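Local coordinates for Mlr6093 protein (Mesorhizobium loti, PDB 2QJ8) that probably works as a zinc-dependent hydrolase of the succinylglutamate desuccinylase/aspartoacylase family, cleaving amide or ester bonds, at residues Glu4-Leu8 with Asp124-Leu130; Phe38-Arg42 with Val69-Pro73; Ser304-Ala310 with Ala324-Arg328. All blocks are in the same frame, centred on the assembly; numbering follows the deposited sequence.

Contact 1 (Glu4-Leu8 with Asp124-Leu130); sequences EAPHL and DAISRLL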
loop_
_atom_site.group_PDB
_atom_site.type_symbol
_atom_site.label_atom_id
_atom_site.label_comp_id
_atom_site.label_asym_id
_atom_site.label_seq_id
_atom_site.Cartn_x
_atom_site.Cartn_y
_atom_site.Cartn_z
ATOM N N GLU A 4 10.681 31.505 -20.397
ATOM C CA GLU A 4 9.270 31.527 -20.005
ATOM C C GLU A 4 9.108 31.618 -18.468
ATOM O O GLU A 4 9.883 31.038 -17.711
ATOM C CB GLU A 4 8.684 30.221 -20.598
ATOM C CG GLU A 4 7.243 29.831 -20.359
ATOM C CD GLU A 4 6.888 28.488 -21.057
ATOM O OE1 GLU A 4 7.544 27.444 -20.794
ATOM O OE2 GLU A 4 5.918 28.467 -21.841
ATOM N N ALA A 5 8.131 32.395 -18.015
ATOM C CA ALA A 5 7.811 32.473 -16.603
ATOM C C ALA A 5 6.682 31.442 -16.378
ATOM O O ALA A 5 6.058 30.977 -17.353
ATOM C CB ALA A 5 7.367 33.897 -16.220
ATOM N N PRO A 6 6.438 31.047 -15.115
ATOM C CA PRO A 6 5.307 30.179 -14.909
ATOM C C PRO A 6 4.014 30.958 -15.169
ATOM O O PRO A 6 3.942 32.144 -14.891
ATOM C CB PRO A 6 5.437 29.777 -13.426
ATOM C CG PRO A 6 6.157 30.879 -12.808
ATOM C CD PRO A 6 7.127 31.342 -13.843
ATOM N N HIS A 7 3.006 30.291 -15.713
ATOM C CA HIS A 7 1.733 30.940 -15.989
ATOM C C HIS A 7 0.644 29.910 -16.128
ATOM O O HIS A 7 0.931 28.726 -16.316
ATOM C CB HIS A 7 1.868 31.747 -17.287
ATOM C CG HIS A 7 2.241 30.907 -18.456
ATOM N ND1 HIS A 7 3.544 30.545 -18.719
ATOM C CD2 HIS A 7 1.479 30.294 -19.389
ATOM C CE1 HIS A 7 3.564 29.748 -19.771
ATOM N NE2 HIS A 7 2.325 29.577 -20.195
ATOM N N LEU A 8 -0.598 30.371 -16.011
ATOM C CA LEU A 8 -1.774 29.567 -16.252
ATOM C C LEU A 8 -2.156 29.790 -17.713
ATOM O O LEU A 8 -1.992 30.882 -18.245
ATOM C CB LEU A 8 -2.932 29.986 -15.347
ATOM C CG LEU A 8 -2.748 29.779 -13.833
ATOM C CD1 LEU A 8 -3.878 30.409 -13.079
ATOM C CD2 LEU A 8 -2.643 28.299 -13.489
ATOM N N ASP A 124 7.564 27.120 -6.923
ATOM C CA ASP A 124 7.555 28.510 -7.375
ATOM C C ASP A 124 6.340 28.888 -8.237
ATOM O O ASP A 124 5.788 29.966 -8.036
ATOM C CB ASP A 124 8.844 28.808 -8.122
ATOM C CG ASP A 124 8.913 30.231 -8.619
ATOM O OD1 ASP A 124 9.036 31.155 -7.803
ATOM O OD2 ASP A 124 8.818 30.406 -9.837
ATOM N N ALA A 125 5.914 27.990 -9.146
ATOM C CA ALA A 125 4.769 28.202 -10.023
ATOM C C ALA A 125 3.472 28.285 -9.243
ATOM O O ALA A 125 2.661 29.160 -9.514
ATOM C CB ALA A 125 4.655 27.060 -11.067
ATOM N N ILE A 126 3.290 27.375 -8.282
ATOM C CA ILE A 126 2.105 27.334 -7.414
ATOM C C ILE A 126 2.067 28.573 -6.513
ATOM O O ILE A 126 0.999 29.169 -6.300
ATOM C CB ILE A 126 2.072 26.014 -6.559
ATOM C CG1 ILE A 126 1.845 24.794 -7.475
ATOM C CG2 ILE A 126 0.994 26.067 -5.482
ATOM C CD1 ILE A 126 2.210 23.450 -6.836
ATOM N N SER A 127 3.231 28.933 -5.995
ATOM C CA SER A 127 3.411 30.074 -5.103
ATOM C C SER A 127 3.200 31.425 -5.764
ATOM O O SER A 127 2.679 32.336 -5.122
ATOM C CB SER A 127 4.795 30.031 -4.446
ATOM O OG SER A 127 4.953 28.821 -3.709
ATOM N N ARG A 128 3.609 31.567 -7.022
ATOM C CA ARG A 128 3.394 32.810 -7.755
ATOM C C ARG A 128 1.985 32.963 -8.352
ATOM O O ARG A 128 1.431 34.069 -8.330
ATOM C CB ARG A 128 4.485 33.011 -8.807
ATOM C CG ARG A 128 5.790 33.435 -8.184
ATOM C CD ARG A 128 6.985 33.263 -9.078
ATOM N NE ARG A 128 6.891 34.011 -10.335
ATOM C CZ ARG A 128 7.780 33.940 -11.338
ATOM N NH1 ARG A 128 8.844 33.150 -11.243
ATOM N NH2 ARG A 128 7.604 34.661 -12.456
ATOM N N LEU A 129 1.390 31.862 -8.818
ATOM C CA LEU A 129 0.105 31.898 -9.522
ATOM C C LEU A 129 -1.158 31.504 -8.777
ATOM O O LEU A 129 -2.244 31.958 -9.151
ATOM C CB LEU A 129 0.217 31.042 -10.789
ATOM C CG LEU A 129 1.213 31.668 -11.777
ATOM C CD1 LEU A 129 1.872 30.656 -12.623
ATOM C CD2 LEU A 129 0.483 32.742 -12.599
ATOM N N LEU A 130 -1.051 30.636 -7.781
ATOM C CA LEU A 130 -2.257 30.118 -7.103
ATOM C C LEU A 130 -2.385 30.585 -5.670
ATOM O O LEU A 130 -3.446 31.058 -5.281
ATOM C CB LEU A 130 -2.281 28.595 -7.179
ATOM C CG LEU A 130 -2.225 27.943 -8.572
ATOM C CD1 LEU A 130 -2.279 26.403 -8.396
ATOM C CD2 LEU A 130 -3.363 28.380 -9.488
#
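P6 lies across the guanidinium group of R128, the two side chains crossing at about a right angle. The ring carbon CD of P6 sits over one face of this flat group, 3.6 Å from NH1 of R128 and displaced toward the rim. R128 can offer that face because its chain bends at the third torsion (chi3 59°) and turns back to D124, one helical turn earlier. There NH1 of R128 and OD2 of D124 form a salt bridge of 3.1 Å on the syn lone pair of the carboxylate, which steadies the guanidinium. A5 adds its CB obliquely to the same group. At another corner of the proline ring, CB of P6 meets CB of A125 at 3.7 Å and also touches L129. The branch CD1 of L129 pushes up to the peptide linking P6 and H7, 3.3 Å from C of P6 and just as near to N of H7. An alanine in place of L129 would lose both methyl branches and would probably leave a gap beside this peptide and take from CB of P6 its contact with CD1. Farther along, L8 and L130 meet through their CD2 methyls at 4.1 Å. H7 points away from the helix, and its ND1 turns back to O of A5 in a nearly straight bond of 2.9 Å (165°), with the acceptor in the ring plane. No hydrogen bond joins the two segments, so the junction rests on packing. H7 is also bonded through its backbone to V23, which adds strand 7-8 to the edge of strand 16-24; L8 and L129 both reach L22 of that strand, and the last turn of helix 118-129 thus packs beside the N-terminal strands 7-8 and 16-24.

Contact 2 (Phe38-Arg42 with Val69-Pro73); sequences FSCNR and VKWLP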
loop_
_atom_site.group_PDB
_atom_site.type_symbol
_atom_site.label_atom_id
_atom_site.label_comp_id
_atom_site.label_asym_id
_atom_site.label_seq_id
_atom_site.Cartn_x
_atom_site.Cartn_y
_atom_site.Cartn_z
ATOM N N PHE A 38 -8.244 23.017 -12.540
ATOM C CA PHE A 38 -9.662 23.276 -12.641
ATOM C C PHE A 38 -9.932 24.524 -11.802
ATOM O O PHE A 38 -9.334 24.683 -10.732
ATOM C CB PHE A 38 -10.426 22.093 -12.073
ATOM C CG PHE A 38 -11.841 22.395 -11.668
ATOM C CD1 PHE A 38 -12.881 22.227 -12.559
ATOM C CD2 PHE A 38 -12.136 22.787 -10.353
ATOM C CE1 PHE A 38 -14.188 22.458 -12.165
ATOM C CE2 PHE A 38 -13.430 23.029 -9.961
ATOM C CZ PHE A 38 -14.454 22.871 -10.856
ATOM N N SER A 39 -10.800 25.412 -12.284
ATOM C CA SER A 39 -11.223 26.552 -11.477
ATOM C C SER A 39 -12.732 26.803 -11.677
ATOM O O SER A 39 -13.219 26.752 -12.802
ATOM C CB SER A 39 -10.382 27.773 -11.786
ATOM O OG SER A 39 -10.798 28.863 -10.996
ATOM N N CYS A 40 -13.466 26.988 -10.577
ATOM C CA CYS A 40 -14.908 27.281 -10.629
ATOM C C CYS A 40 -15.103 28.624 -9.944
ATOM O O CYS A 40 -14.922 28.738 -8.757
ATOM C CB CYS A 40 -15.729 26.187 -9.987
ATOM S SG CYS A 40 -17.543 26.354 -10.215
ATOM N N ASN A 41 -15.415 29.638 -10.734
ATOM C CA ASN A 41 -15.589 30.986 -10.262
ATOM C C ASN A 41 -17.079 31.341 -10.231
ATOM O O ASN A 41 -17.664 31.549 -11.279
ATOM C CB ASN A 41 -14.823 31.896 -11.213
ATOM C CG ASN A 41 -14.850 33.355 -10.816
ATOM O OD1 ASN A 41 -15.582 33.784 -9.933
ATOM N ND2 ASN A 41 -14.032 34.130 -11.487
ATOM N N ARG A 42 -17.655 31.411 -9.022
ATOM C CA ARG A 42 -19.046 31.790 -8.824
ATOM C C ARG A 42 -19.187 33.168 -8.148
ATOM O O ARG A 42 -20.066 33.374 -7.326
ATOM C CB ARG A 42 -19.784 30.709 -8.029
ATOM C CG ARG A 42 -19.819 29.351 -8.648
ATOM C CD ARG A 42 -20.466 29.389 -10.014
ATOM N NE ARG A 42 -20.708 28.069 -10.572
ATOM C CZ ARG A 42 -20.964 27.813 -11.854
ATOM N NH1 ARG A 42 -21.005 28.775 -12.774
ATOM N NH2 ARG A 42 -21.173 26.564 -12.235
ATOM N N VAL A 69 -13.946 18.069 -8.911
ATOM C CA VAL A 69 -13.941 18.704 -10.235
ATOM C C VAL A 69 -15.266 18.493 -10.979
ATOM O O VAL A 69 -15.777 19.424 -11.597
ATOM C CB VAL A 69 -12.737 18.248 -11.103
ATOM C CG1 VAL A 69 -12.934 18.641 -12.568
ATOM C CG2 VAL A 69 -11.449 18.845 -10.564
ATOM N N LYS A 70 -15.821 17.296 -10.903
ATOM C CA LYS A 70 -17.105 17.001 -11.541
ATOM C C LYS A 70 -18.364 17.442 -10.767
ATOM O O LYS A 70 -19.414 17.673 -11.382
ATOM C CB LYS A 70 -17.192 15.499 -11.860
ATOM C CG LYS A 70 -16.291 15.070 -13.008
ATOM C CD LYS A 70 -16.412 13.593 -13.307
ATOM N N TRP A 71 -18.259 17.553 -9.439
ATOM C CA TRP A 71 -19.389 17.867 -8.554
ATOM C C TRP A 71 -19.589 19.343 -8.295
ATOM O O TRP A 71 -20.724 19.791 -8.205
ATOM C CB TRP A 71 -19.208 17.111 -7.238
ATOM C CG TRP A 71 -20.144 17.407 -6.127
ATOM C CD1 TRP A 71 -21.432 16.994 -6.005
ATOM C CD2 TRP A 71 -19.825 18.082 -4.912
ATOM N NE1 TRP A 71 -21.951 17.405 -4.803
ATOM C CE2 TRP A 71 -20.987 18.080 -4.113
ATOM C CE3 TRP A 71 -18.685 18.712 -4.432
ATOM C CZ2 TRP A 71 -21.032 18.668 -2.851
ATOM C CZ3 TRP A 71 -18.738 19.318 -3.180
ATOM C CH2 TRP A 71 -19.896 19.283 -2.410
ATOM N N LEU A 72 -18.495 20.093 -8.182
ATOM C CA LEU A 72 -18.576 21.513 -7.904
ATOM C C LEU A 72 -19.290 22.422 -8.919
ATOM O O LEU A 72 -19.827 23.444 -8.499
ATOM C CB LEU A 72 -17.194 22.078 -7.597
ATOM C CG LEU A 72 -16.619 21.639 -6.271
ATOM C CD1 LEU A 72 -15.162 22.067 -6.274
ATOM C CD2 LEU A 72 -17.417 22.189 -5.071
ATOM N N PRO A 73 -19.235 22.113 -10.239
ATOM C CA PRO A 73 -20.037 22.910 -11.165
ATOM C C PRO A 73 -21.525 23.058 -10.794
ATOM O O PRO A 73 -22.058 24.134 -11.036
ATOM C CB PRO A 73 -19.846 22.198 -12.508
ATOM C CG PRO A 73 -18.413 21.638 -12.396
ATOM C CD PRO A 73 -18.357 21.161 -10.960
#
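F38 and V69 make the dense end of this contact, their side chains sliding past each other in opposite directions. CA of V69 stands over the centre of the F38 ring, 4.1 Å from its centroid and almost on the ring normal, a CH-pi contact. The two methyls of V69 complete the grip: CG1 is 3.6 Å from CD1 of F38, and CG2 is 3.7 Å from CB of F38. With CG anti to the backbone N (chi1 160°), F38 lays its ring along the helix, so that CE2 also reaches CD1 of L72 at 4.2 Å, while CD of P73 lies oblique to the ring, near CZ. P73 kinks the helix: its nitrogen has no hydrogen to give to O of V69, and CE1 of F38 comes within 3.5 Å of that oxygen. The fit slackens beyond F38. C40 offers only its SG, 4.1 Å from O of L72, and at the solvent end R42 stretches over from the strand on a chain bent at its second torsion. Its NH2 donates to O of P73 at 2.9 Å (142°), in the carbonyl plane and on a lone pair, the sole hydrogen bond between the segments; the oxygen lies near the edge of the guanidinium. Over these short segments, strand 38-42 and helix 69-73 run nearly parallel, at 12° with axes 9.3 Å apart. V17 of strand 16-24 and I83 of strand 79-84 continue the apolar layer about F38; L293 of the second subunit also packs against F38. A helix laid along sheet strands over an apolar layer is consistent with the layered alpha/beta build of the M14-type zinc hydrolases; here helix 60-75 links the parallel strands 47-52 and 79-84 and covers strand 33-42.

Contact 3 (Ser304-Ala310 with Ala324-Arg328); sequences SKSTVFA and AILAR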
loop_
_atom_site.group_PDB
_atom_site.type_symbol
_atom_site.label_atom_id
_atom_site.label_comp_id
_atom_site.label_asym_id
_atom_site.label_seq_id
_atom_site.Cartn_x
_atom_site.Cartn_y
_atom_site.Cartn_z
ATOM N N SER A 304 0.840 4.028 27.240
ATOM C CA SER A 304 -0.341 4.494 27.950
ATOM C C SER A 304 -1.589 4.003 27.246
ATOM O O SER A 304 -1.533 3.543 26.097
ATOM C CB SER A 304 -0.400 6.037 28.023
ATOM O OG SER A 304 -0.868 6.586 26.811
ATOM N N LYS A 305 -2.717 4.127 27.942
ATOM C CA LYS A 305 -4.000 3.766 27.380
ATOM C C LYS A 305 -4.221 4.789 26.288
ATOM O O LYS A 305 -4.096 5.978 26.536
ATOM C CB LYS A 305 -5.118 3.827 28.434
ATOM C CG LYS A 305 -6.460 3.403 27.897
ATOM C CD LYS A 305 -7.527 3.437 28.939
ATOM C CE LYS A 305 -8.860 3.049 28.330
ATOM N NZ LYS A 305 -8.869 1.654 27.802
ATOM N N SER A 306 -4.492 4.321 25.074
ATOM C CA SER A 306 -4.617 5.194 23.929
ATOM C C SER A 306 -5.342 4.507 22.780
ATOM O O SER A 306 -5.694 3.320 22.887
ATOM C CB SER A 306 -3.205 5.626 23.497
ATOM O OG SER A 306 -2.320 4.513 23.548
ATOM N N THR A 307 -5.607 5.279 21.715
ATOM C CA THR A 307 -6.237 4.783 20.490
ATOM C C THR A 307 -5.195 4.693 19.409
ATOM O O THR A 307 -4.294 5.516 19.353
ATOM C CB THR A 307 -7.403 5.707 20.031
ATOM O OG1 THR A 307 -8.388 5.746 21.072
ATOM C CG2 THR A 307 -8.073 5.199 18.773
ATOM N N VAL A 308 -5.293 3.684 18.563
ATOM C CA VAL A 308 -4.385 3.558 17.417
ATOM C C VAL A 308 -4.829 4.515 16.326
ATOM O O VAL A 308 -5.889 4.345 15.746
ATOM C CB VAL A 308 -4.297 2.139 16.836
ATOM C CG1 VAL A 308 -3.332 2.133 15.621
ATOM C CG2 VAL A 308 -3.839 1.133 17.919
ATOM N N PHE A 309 -4.009 5.526 16.070
ATOM C CA PHE A 309 -4.296 6.499 15.040
ATOM C C PHE A 309 -3.689 6.010 13.746
ATOM O O PHE A 309 -4.340 6.059 12.731
ATOM C CB PHE A 309 -3.766 7.888 15.401
ATOM C CG PHE A 309 -3.754 8.839 14.225
ATOM C CD1 PHE A 309 -4.925 9.447 13.812
ATOM C CD2 PHE A 309 -2.579 9.083 13.502
ATOM C CE1 PHE A 309 -4.927 10.302 12.740
ATOM C CE2 PHE A 309 -2.591 9.927 12.398
ATOM C CZ PHE A 309 -3.773 10.544 12.029
ATOM N N ALA A 310 -2.429 5.554 13.793
ATOM C CA ALA A 310 -1.747 5.057 12.622
ATOM C C ALA A 310 -0.821 3.918 13.007
ATOM O O ALA A 310 -0.282 3.905 14.116
ATOM C CB ALA A 310 -0.954 6.197 11.944
ATOM N N ALA A 324 4.172 3.002 14.950
ATOM C CA ALA A 324 2.792 3.226 15.330
ATOM C C ALA A 324 2.632 4.623 15.937
ATOM O O ALA A 324 3.569 5.141 16.566
ATOM C CB ALA A 324 2.316 2.112 16.327
ATOM N N ILE A 325 1.474 5.238 15.688
ATOM C CA ILE A 325 1.132 6.530 16.278
ATOM C C ILE A 325 -0.148 6.330 17.064
ATOM O O ILE A 325 -1.200 6.021 16.498
ATOM C CB ILE A 325 0.952 7.636 15.254
ATOM C CG1 ILE A 325 2.251 7.808 14.462
ATOM C CG2 ILE A 325 0.603 8.950 15.967
ATOM C CD1 ILE A 325 2.112 8.738 13.355
ATOM N N LEU A 326 -0.025 6.473 18.375
ATOM C CA LEU A 326 -1.125 6.320 19.306
ATOM C C LEU A 326 -1.563 7.744 19.655
ATOM O O LEU A 326 -0.809 8.696 19.467
ATOM C CB LEU A 326 -0.678 5.514 20.535
ATOM C CG LEU A 326 -0.647 3.978 20.454
ATOM C CD1 LEU A 326 -0.353 3.398 19.092
ATOM C CD2 LEU A 326 0.278 3.370 21.522
ATOM N N ALA A 327 -2.809 7.889 20.073
ATOM C CA ALA A 327 -3.359 9.185 20.442
ATOM C C ALA A 327 -4.291 9.029 21.624
ATOM O O ALA A 327 -4.864 7.952 21.851
ATOM C CB ALA A 327 -4.085 9.802 19.260
ATOM N N ARG A 328 -4.442 10.112 22.369
ATOM C CA ARG A 328 -5.297 10.133 23.531
ATOM C C ARG A 328 -6.281 11.252 23.430
ATOM O O ARG A 328 -5.955 12.275 22.870
ATOM C CB ARG A 328 -4.454 10.364 24.760
ATOM C CG ARG A 328 -3.402 9.325 24.953
ATOM C CD ARG A 328 -2.647 9.632 26.204
ATOM N NE ARG A 328 -1.222 9.483 26.005
ATOM C CZ ARG A 328 -0.292 9.807 26.905
ATOM N NH1 ARG A 328 -0.627 10.283 28.115
ATOM N NH2 ARG A 328 0.996 9.621 26.598
#
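A324 approaches A310 through its backbone, its CA 3.4 Å from O of A310 in a CA-H...O contact. I325 follows with a firm bond from its N to the same oxygen of A310, 2.7 Å long. Its own O takes two donors, N of F309 and N of A310, so that both residues face I325: a classic beta bulge, which shifts the register by one residue. L326 stands opposite V308 in a non-hydrogen-bonded pair, CD1 touching CG2 of V308 at 4.3 Å, while its CD2 lies 3.5 Å from OG of S306. That hydroxyl donates to O of S304, holding the residues just before the strand. A327 and T307 form a hydrogen-bonded pair, the bond from N of T307 to O of A327 being 2.8 Å and virtually straight (178°); CB of A327 also packs on CB of F309. R328 ends the segment: bent at its third torsion (chi3 -136°), it brings one guanidinium face under OG of S304, a close approach without a hydrogen bond, and its NE forms a salt bridge with D258. Strand 322-329 pairs antiparallel with both 306-312 and 250-261 and runs between them; V278 flanks S306, and L180 of strand 178-182 meets F309 and A327.

In the fold
Contacts 1 and 2 are near neighbours, their centres 20 Å apart and their nearest atoms about 7 Å apart, whereas contact 3 lies on the opposite side of the chain's centre, about 40 Å from contact 1 and 38 Å from contact 2, centre to centre. Along the chain, both segments of contact 2 fall between those of contact 1; contact 3 comes after both. Helices 118-129 and 60-75 reach residues of strand 16-24 in contacts 1 and 2, so both helices pack against the same N-terminal strand. Contact 3 joins two late strands in the all-strand C-terminal region, where strand 322-329 pairs antiparallel with both 306-312 and 250-261.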